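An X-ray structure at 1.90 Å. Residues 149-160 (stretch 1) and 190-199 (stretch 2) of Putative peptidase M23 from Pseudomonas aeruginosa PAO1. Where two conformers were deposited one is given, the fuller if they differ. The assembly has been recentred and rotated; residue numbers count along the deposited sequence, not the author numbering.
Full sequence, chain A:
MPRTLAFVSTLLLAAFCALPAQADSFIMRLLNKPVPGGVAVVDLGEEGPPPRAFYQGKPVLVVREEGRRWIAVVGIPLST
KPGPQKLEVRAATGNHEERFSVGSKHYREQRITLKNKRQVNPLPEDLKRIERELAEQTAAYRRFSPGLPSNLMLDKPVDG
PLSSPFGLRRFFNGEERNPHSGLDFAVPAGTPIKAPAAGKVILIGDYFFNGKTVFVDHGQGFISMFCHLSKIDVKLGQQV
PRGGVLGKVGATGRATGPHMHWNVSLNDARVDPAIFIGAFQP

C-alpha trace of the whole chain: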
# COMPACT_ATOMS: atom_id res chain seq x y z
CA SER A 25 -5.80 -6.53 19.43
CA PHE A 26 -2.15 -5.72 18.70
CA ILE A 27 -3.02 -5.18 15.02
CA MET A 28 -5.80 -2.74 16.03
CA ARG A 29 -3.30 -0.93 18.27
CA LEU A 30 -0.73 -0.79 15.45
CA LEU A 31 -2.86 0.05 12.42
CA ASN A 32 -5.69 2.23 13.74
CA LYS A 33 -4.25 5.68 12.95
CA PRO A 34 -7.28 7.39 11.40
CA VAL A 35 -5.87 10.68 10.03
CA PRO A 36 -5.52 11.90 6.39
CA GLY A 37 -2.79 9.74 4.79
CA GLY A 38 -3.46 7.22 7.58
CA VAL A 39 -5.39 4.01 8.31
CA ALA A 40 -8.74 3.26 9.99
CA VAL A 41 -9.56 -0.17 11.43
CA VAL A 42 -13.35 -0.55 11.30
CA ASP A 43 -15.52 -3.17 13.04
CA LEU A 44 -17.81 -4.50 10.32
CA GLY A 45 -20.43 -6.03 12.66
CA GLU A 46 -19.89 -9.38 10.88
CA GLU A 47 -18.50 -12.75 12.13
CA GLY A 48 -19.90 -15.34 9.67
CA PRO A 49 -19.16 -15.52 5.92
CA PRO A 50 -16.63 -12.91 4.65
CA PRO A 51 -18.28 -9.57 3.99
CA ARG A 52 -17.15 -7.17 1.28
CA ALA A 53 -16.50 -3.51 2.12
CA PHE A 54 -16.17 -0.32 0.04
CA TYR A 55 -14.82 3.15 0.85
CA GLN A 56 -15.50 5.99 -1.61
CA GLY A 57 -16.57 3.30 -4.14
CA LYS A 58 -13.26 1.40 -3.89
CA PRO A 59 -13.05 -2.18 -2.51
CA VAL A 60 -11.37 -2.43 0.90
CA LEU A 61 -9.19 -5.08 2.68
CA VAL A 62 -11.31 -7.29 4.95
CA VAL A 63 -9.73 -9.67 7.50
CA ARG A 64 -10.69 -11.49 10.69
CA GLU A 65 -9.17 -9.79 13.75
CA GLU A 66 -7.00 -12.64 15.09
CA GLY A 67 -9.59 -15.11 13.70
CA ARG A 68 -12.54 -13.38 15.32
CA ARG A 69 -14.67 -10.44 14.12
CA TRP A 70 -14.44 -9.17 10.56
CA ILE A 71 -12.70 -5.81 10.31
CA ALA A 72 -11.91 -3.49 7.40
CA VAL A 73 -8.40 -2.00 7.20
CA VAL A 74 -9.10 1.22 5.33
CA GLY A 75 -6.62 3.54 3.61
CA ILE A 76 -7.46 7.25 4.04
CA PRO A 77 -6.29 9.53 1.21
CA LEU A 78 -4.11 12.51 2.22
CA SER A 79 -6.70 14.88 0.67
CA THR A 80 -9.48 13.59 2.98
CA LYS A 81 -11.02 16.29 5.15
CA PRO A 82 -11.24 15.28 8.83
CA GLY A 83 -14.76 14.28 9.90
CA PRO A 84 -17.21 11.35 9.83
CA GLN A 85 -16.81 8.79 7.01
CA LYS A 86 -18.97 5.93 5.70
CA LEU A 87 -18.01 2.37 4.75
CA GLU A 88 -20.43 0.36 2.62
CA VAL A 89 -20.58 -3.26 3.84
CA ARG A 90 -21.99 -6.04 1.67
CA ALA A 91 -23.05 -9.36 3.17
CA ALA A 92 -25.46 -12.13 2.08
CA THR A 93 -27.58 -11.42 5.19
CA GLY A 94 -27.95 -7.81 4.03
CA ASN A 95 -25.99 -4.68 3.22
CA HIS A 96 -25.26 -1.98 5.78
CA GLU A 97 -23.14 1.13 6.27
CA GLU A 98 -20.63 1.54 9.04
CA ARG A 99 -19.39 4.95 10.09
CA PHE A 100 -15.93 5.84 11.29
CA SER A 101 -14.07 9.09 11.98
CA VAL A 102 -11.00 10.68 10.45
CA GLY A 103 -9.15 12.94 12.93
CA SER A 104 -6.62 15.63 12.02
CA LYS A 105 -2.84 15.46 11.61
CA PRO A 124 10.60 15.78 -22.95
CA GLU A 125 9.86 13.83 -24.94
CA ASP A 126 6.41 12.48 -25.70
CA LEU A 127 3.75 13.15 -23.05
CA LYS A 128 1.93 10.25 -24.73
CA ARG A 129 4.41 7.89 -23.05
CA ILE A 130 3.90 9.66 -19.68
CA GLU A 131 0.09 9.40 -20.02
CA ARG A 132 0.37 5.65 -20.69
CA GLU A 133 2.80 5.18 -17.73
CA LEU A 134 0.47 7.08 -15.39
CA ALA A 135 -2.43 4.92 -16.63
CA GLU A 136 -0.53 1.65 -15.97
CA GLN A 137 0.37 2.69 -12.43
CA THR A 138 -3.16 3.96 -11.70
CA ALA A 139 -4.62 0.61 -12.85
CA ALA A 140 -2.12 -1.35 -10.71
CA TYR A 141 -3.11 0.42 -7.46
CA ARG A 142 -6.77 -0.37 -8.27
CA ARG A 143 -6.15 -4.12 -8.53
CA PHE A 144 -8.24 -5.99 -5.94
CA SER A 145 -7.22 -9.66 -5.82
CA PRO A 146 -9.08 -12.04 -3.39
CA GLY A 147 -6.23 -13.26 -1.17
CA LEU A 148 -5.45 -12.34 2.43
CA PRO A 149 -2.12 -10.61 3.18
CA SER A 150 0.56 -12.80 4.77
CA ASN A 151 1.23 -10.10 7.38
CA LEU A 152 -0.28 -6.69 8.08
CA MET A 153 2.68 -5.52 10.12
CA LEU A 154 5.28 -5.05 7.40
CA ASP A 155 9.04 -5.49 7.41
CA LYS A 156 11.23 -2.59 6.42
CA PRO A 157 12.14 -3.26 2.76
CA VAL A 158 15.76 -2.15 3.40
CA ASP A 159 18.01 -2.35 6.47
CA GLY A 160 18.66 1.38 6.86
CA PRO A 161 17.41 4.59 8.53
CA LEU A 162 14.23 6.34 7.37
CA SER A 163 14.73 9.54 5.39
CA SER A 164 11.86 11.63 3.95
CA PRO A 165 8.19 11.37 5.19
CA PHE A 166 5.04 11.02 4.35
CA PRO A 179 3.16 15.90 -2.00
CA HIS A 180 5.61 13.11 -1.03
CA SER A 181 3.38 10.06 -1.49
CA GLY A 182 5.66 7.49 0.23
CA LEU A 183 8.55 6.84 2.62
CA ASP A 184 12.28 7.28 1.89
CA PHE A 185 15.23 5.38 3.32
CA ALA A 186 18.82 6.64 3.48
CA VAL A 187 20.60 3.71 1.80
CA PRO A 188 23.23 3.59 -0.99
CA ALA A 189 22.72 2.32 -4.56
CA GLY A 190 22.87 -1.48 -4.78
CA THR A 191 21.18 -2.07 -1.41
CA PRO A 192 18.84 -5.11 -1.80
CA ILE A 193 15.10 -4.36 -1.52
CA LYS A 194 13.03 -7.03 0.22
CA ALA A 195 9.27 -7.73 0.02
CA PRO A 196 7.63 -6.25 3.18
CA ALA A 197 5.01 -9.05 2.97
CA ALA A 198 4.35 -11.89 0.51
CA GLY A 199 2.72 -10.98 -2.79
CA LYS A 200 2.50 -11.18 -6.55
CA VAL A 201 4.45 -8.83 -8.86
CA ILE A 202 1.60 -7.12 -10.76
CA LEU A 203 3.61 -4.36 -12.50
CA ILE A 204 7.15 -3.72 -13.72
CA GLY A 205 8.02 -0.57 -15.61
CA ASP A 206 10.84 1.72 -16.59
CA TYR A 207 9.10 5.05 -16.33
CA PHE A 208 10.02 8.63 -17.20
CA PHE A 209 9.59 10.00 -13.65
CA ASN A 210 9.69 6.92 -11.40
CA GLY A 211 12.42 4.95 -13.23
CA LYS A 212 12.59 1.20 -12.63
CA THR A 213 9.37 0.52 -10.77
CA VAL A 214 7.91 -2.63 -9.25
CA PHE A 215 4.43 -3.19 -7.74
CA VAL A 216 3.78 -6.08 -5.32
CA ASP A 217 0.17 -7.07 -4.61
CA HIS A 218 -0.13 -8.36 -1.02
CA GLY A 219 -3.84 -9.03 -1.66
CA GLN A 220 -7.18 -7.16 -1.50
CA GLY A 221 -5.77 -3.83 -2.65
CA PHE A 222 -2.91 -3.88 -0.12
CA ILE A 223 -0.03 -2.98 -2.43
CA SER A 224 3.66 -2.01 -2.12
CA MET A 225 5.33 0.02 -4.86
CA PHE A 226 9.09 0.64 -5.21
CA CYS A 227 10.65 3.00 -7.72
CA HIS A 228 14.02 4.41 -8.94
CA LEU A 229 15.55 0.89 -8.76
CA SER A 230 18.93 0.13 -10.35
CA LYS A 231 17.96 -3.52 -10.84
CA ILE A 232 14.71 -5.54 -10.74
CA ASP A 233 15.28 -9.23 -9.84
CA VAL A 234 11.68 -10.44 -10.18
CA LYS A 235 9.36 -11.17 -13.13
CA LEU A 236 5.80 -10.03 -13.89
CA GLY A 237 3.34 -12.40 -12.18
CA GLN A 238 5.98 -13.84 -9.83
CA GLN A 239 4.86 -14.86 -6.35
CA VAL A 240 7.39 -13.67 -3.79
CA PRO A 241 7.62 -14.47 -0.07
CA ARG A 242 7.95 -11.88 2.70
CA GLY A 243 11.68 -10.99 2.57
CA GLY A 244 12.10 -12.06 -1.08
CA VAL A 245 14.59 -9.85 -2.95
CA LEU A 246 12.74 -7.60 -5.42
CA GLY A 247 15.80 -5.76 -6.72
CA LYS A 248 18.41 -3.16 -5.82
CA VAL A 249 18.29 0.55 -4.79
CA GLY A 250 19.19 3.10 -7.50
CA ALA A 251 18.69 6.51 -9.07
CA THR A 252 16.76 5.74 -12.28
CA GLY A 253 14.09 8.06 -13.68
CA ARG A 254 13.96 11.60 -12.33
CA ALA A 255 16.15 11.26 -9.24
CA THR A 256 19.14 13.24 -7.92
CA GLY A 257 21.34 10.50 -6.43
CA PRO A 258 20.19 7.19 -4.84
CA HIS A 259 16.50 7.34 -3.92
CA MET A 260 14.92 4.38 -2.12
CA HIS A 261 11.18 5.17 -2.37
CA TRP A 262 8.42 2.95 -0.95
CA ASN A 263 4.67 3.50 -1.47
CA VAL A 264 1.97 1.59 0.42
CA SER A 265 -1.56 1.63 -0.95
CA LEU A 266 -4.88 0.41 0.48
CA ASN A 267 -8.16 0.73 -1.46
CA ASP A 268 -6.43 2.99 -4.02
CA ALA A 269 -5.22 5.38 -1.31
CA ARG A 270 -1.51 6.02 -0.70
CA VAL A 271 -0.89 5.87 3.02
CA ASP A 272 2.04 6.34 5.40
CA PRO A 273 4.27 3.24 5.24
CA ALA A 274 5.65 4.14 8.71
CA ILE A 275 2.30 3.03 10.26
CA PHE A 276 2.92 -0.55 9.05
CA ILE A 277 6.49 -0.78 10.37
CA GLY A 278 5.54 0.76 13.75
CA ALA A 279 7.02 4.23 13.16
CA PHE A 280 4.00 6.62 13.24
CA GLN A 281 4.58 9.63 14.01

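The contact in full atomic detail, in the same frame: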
# COMPACT_ATOMS: atom_id res chain seq x y z
N PRO A 149 -3.51 -10.92 2.90
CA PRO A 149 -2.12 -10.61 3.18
C PRO A 149 -1.48 -11.57 4.19
O PRO A 149 -2.11 -11.99 5.18
CB PRO A 149 -2.19 -9.21 3.76
CG PRO A 149 -3.36 -8.61 3.08
CD PRO A 149 -4.36 -9.73 3.08
N SER A 150 -0.22 -11.91 3.91
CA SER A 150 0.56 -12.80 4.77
C SER A 150 0.81 -12.18 6.14
O SER A 150 0.78 -12.87 7.16
CB SER A 150 1.89 -13.16 4.09
OG SER A 150 2.85 -12.10 4.18
N ASN A 151 1.03 -10.87 6.15
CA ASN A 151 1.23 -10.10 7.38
C ASN A 151 0.80 -8.66 7.17
O ASN A 151 1.04 -8.10 6.09
CB ASN A 151 2.69 -10.15 7.85
CG ASN A 151 3.69 -9.91 6.73
OD1 ASN A 151 3.73 -10.66 5.75
ND2 ASN A 151 4.51 -8.89 6.87
N LEU A 152 0.16 -8.08 8.18
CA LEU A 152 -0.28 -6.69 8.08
C LEU A 152 0.76 -5.75 8.65
O LEU A 152 0.90 -4.62 8.19
CB LEU A 152 -1.63 -6.48 8.75
CG LEU A 152 -2.86 -7.23 8.23
CD1 LEU A 152 -4.08 -6.82 9.06
CD2 LEU A 152 -3.11 -7.01 6.75
N MET A 153 1.48 -6.22 9.67
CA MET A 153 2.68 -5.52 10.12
C MET A 153 3.79 -5.89 9.15
O MET A 153 4.15 -7.06 9.00
CB MET A 153 3.07 -5.88 11.55
CG MET A 153 4.24 -5.05 12.08
SD MET A 153 4.72 -5.33 13.80
CE MET A 153 5.87 -3.97 14.05
N LEU A 154 4.34 -4.87 8.50
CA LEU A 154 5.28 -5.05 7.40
C LEU A 154 6.72 -4.93 7.86
O LEU A 154 7.03 -4.18 8.79
CB LEU A 154 5.01 -4.02 6.30
CG LEU A 154 3.63 -4.04 5.65
CD1 LEU A 154 3.52 -2.96 4.57
CD2 LEU A 154 3.32 -5.41 5.08
N ASP A 155 7.61 -5.68 7.21
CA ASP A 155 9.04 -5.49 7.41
C ASP A 155 9.48 -4.27 6.65
O ASP A 155 8.92 -3.94 5.61
CB ASP A 155 9.83 -6.69 6.88
CG ASP A 155 9.56 -7.96 7.64
OD1 ASP A 155 9.09 -7.91 8.80
OD2 ASP A 155 9.84 -9.03 7.07
N LYS A 156 10.50 -3.59 7.18
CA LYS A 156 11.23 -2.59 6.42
C LYS A 156 11.81 -3.29 5.18
O LYS A 156 12.37 -4.38 5.29
CB LYS A 156 12.36 -1.99 7.25
CG LYS A 156 11.90 -1.07 8.36
CD LYS A 156 13.04 -0.70 9.28
CE LYS A 156 14.07 0.15 8.57
NZ LYS A 156 15.21 0.49 9.46
N PRO A 157 11.62 -2.68 4.00
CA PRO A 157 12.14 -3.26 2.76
C PRO A 157 13.66 -3.15 2.60
O PRO A 157 14.24 -3.88 1.80
CB PRO A 157 11.42 -2.48 1.66
CG PRO A 157 10.98 -1.23 2.30
CD PRO A 157 10.88 -1.43 3.76
N VAL A 158 14.29 -2.24 3.35
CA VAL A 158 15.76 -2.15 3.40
C VAL A 158 16.23 -1.97 4.84
O VAL A 158 15.54 -1.35 5.65
CB VAL A 158 16.31 -0.99 2.53
CG1 VAL A 158 16.23 -1.32 1.04
CG2 VAL A 158 15.58 0.29 2.81
N ASP A 159 17.41 -2.52 5.15
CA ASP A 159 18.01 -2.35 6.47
C ASP A 159 18.79 -1.04 6.54
O ASP A 159 20.01 -1.01 6.35
CB ASP A 159 18.92 -3.55 6.81
CG ASP A 159 18.18 -4.88 6.78
OD1 ASP A 159 17.01 -4.94 7.22
OD2 ASP A 159 18.77 -5.88 6.33
N GLY A 160 18.07 0.05 6.79
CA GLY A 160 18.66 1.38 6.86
C GLY A 160 17.71 2.38 7.48
O GLY A 160 16.51 2.09 7.61
N GLY A 190 22.48 -0.08 -4.87
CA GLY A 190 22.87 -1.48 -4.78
C GLY A 190 22.39 -2.21 -3.53
O GLY A 190 22.56 -3.42 -3.42
N THR A 191 21.81 -1.47 -2.58
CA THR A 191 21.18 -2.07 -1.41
C THR A 191 20.00 -2.95 -1.86
O THR A 191 19.17 -2.49 -2.64
CB THR A 191 20.69 -0.97 -0.43
OG1 THR A 191 21.80 -0.16 -0.03
CG2 THR A 191 20.03 -1.57 0.81
N PRO A 192 19.95 -4.23 -1.41
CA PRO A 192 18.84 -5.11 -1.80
C PRO A 192 17.52 -4.68 -1.17
O PRO A 192 17.49 -4.29 -0.00
CB PRO A 192 19.26 -6.48 -1.24
CG PRO A 192 20.72 -6.35 -0.92
CD PRO A 192 20.91 -4.92 -0.54
N ILE A 193 16.44 -4.73 -1.96
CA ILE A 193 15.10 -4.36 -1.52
C ILE A 193 14.29 -5.63 -1.33
O ILE A 193 14.16 -6.42 -2.27
CB ILE A 193 14.38 -3.40 -2.52
CG1 ILE A 193 15.18 -2.10 -2.68
CG2 ILE A 193 12.96 -3.08 -2.06
CD1 ILE A 193 14.71 -1.22 -3.83
N LYS A 194 13.76 -5.81 -0.13
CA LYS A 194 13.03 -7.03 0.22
C LYS A 194 11.52 -6.80 0.33
O LYS A 194 11.09 -5.73 0.77
CB LYS A 194 13.61 -7.67 1.48
CG LYS A 194 15.04 -8.21 1.29
CD LYS A 194 15.82 -8.24 2.59
CE LYS A 194 16.36 -6.85 2.94
NZ LYS A 194 17.07 -6.84 4.25
N ALA A 195 10.73 -7.79 -0.10
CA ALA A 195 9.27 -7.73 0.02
C ALA A 195 8.85 -7.58 1.48
O ALA A 195 9.22 -8.41 2.32
CB ALA A 195 8.63 -8.96 -0.59
N PRO A 196 8.11 -6.50 1.80
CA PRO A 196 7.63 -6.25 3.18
C PRO A 196 6.62 -7.29 3.68
O PRO A 196 6.50 -7.49 4.90
CB PRO A 196 6.94 -4.87 3.06
CG PRO A 196 7.51 -4.25 1.82
CD PRO A 196 7.73 -5.41 0.89
N ALA A 197 5.90 -7.91 2.74
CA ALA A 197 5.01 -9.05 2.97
C ALA A 197 5.04 -9.87 1.70
O ALA A 197 5.53 -9.40 0.67
CB ALA A 197 3.57 -8.57 3.24
N ALA A 198 4.46 -11.07 1.73
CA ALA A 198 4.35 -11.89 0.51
C ALA A 198 3.43 -11.22 -0.49
O ALA A 198 2.59 -10.40 -0.13
CB ALA A 198 3.87 -13.30 0.83
N GLY A 199 3.59 -11.56 -1.76
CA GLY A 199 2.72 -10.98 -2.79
C GLY A 199 3.10 -11.35 -4.20
O GLY A 199 4.11 -12.00 -4.43
O HOH W 1 0.35 -11.33 1.10
O HOH W 2 11.38 -8.39 4.61
O HOH W 3 18.55 -4.24 2.40

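The two segments run antiparallel, Ser150 lying beside Ala198 and Pro157 beside Lys194. Stretch 1 is irregular, and stretch 2 has a short strand at residues 192-194, so the backbones meet at a few points rather than along a continuous ladder.

At one end, Ser150 turns its CB toward stretch 2, and its OG accepts a hydrogen bond from Ala198 N (3.1 Å). The same hydroxyl donates to Asn151 OD1, modelled at a very short 2.3 Å from Ser150 OG. A water links the backbones here, accepting from Ser150 N and donating to Ala198 O. Asn151 suits its place because its amide offers two donor hydrogens: ND2 reaches Pro196 O at 3.1 Å and Met153 O at 2.8 Å, tying its own loop to the partner.

Leu152 and Met153 point away. Leu154 makes apolar contacts, its CD2 3.7 Å from Ala197 CB and its CB 3.9 Å from Pro196 CB; the methyl of Ala197 points toward stretch 1 and meets this leucine. Asp155 N then donates to Pro196 O (3.1 Å), so that one carbonyl serves two donors. The carboxylate of Asp155 accepts from a second water, which also donates to Ala195 O.

After Lys156, which points away, Pro157 lacks an amide hydrogen but keeps a carbonyl, and its O receives the shortest hydrogen bond between the two stretches, from Lys194 N at 2.8 Å and nearly linear at 174°. A CA-H...O contact from Pro157 CA to Lys194 O (3.3 Å) supplements it, while the ring's CB packs 4.1 Å from Ile193 CG2. Val158 extends this apolar patch, with CG1 3.9 Å from Ile193 CG1 and 3.8 Å from Thr191 CG2.

Finally, exposed Asp159 forms a salt bridge, OD2 to Lys194 NZ at 2.9 Å; the lysine's long chain carries its charge to the carboxylate.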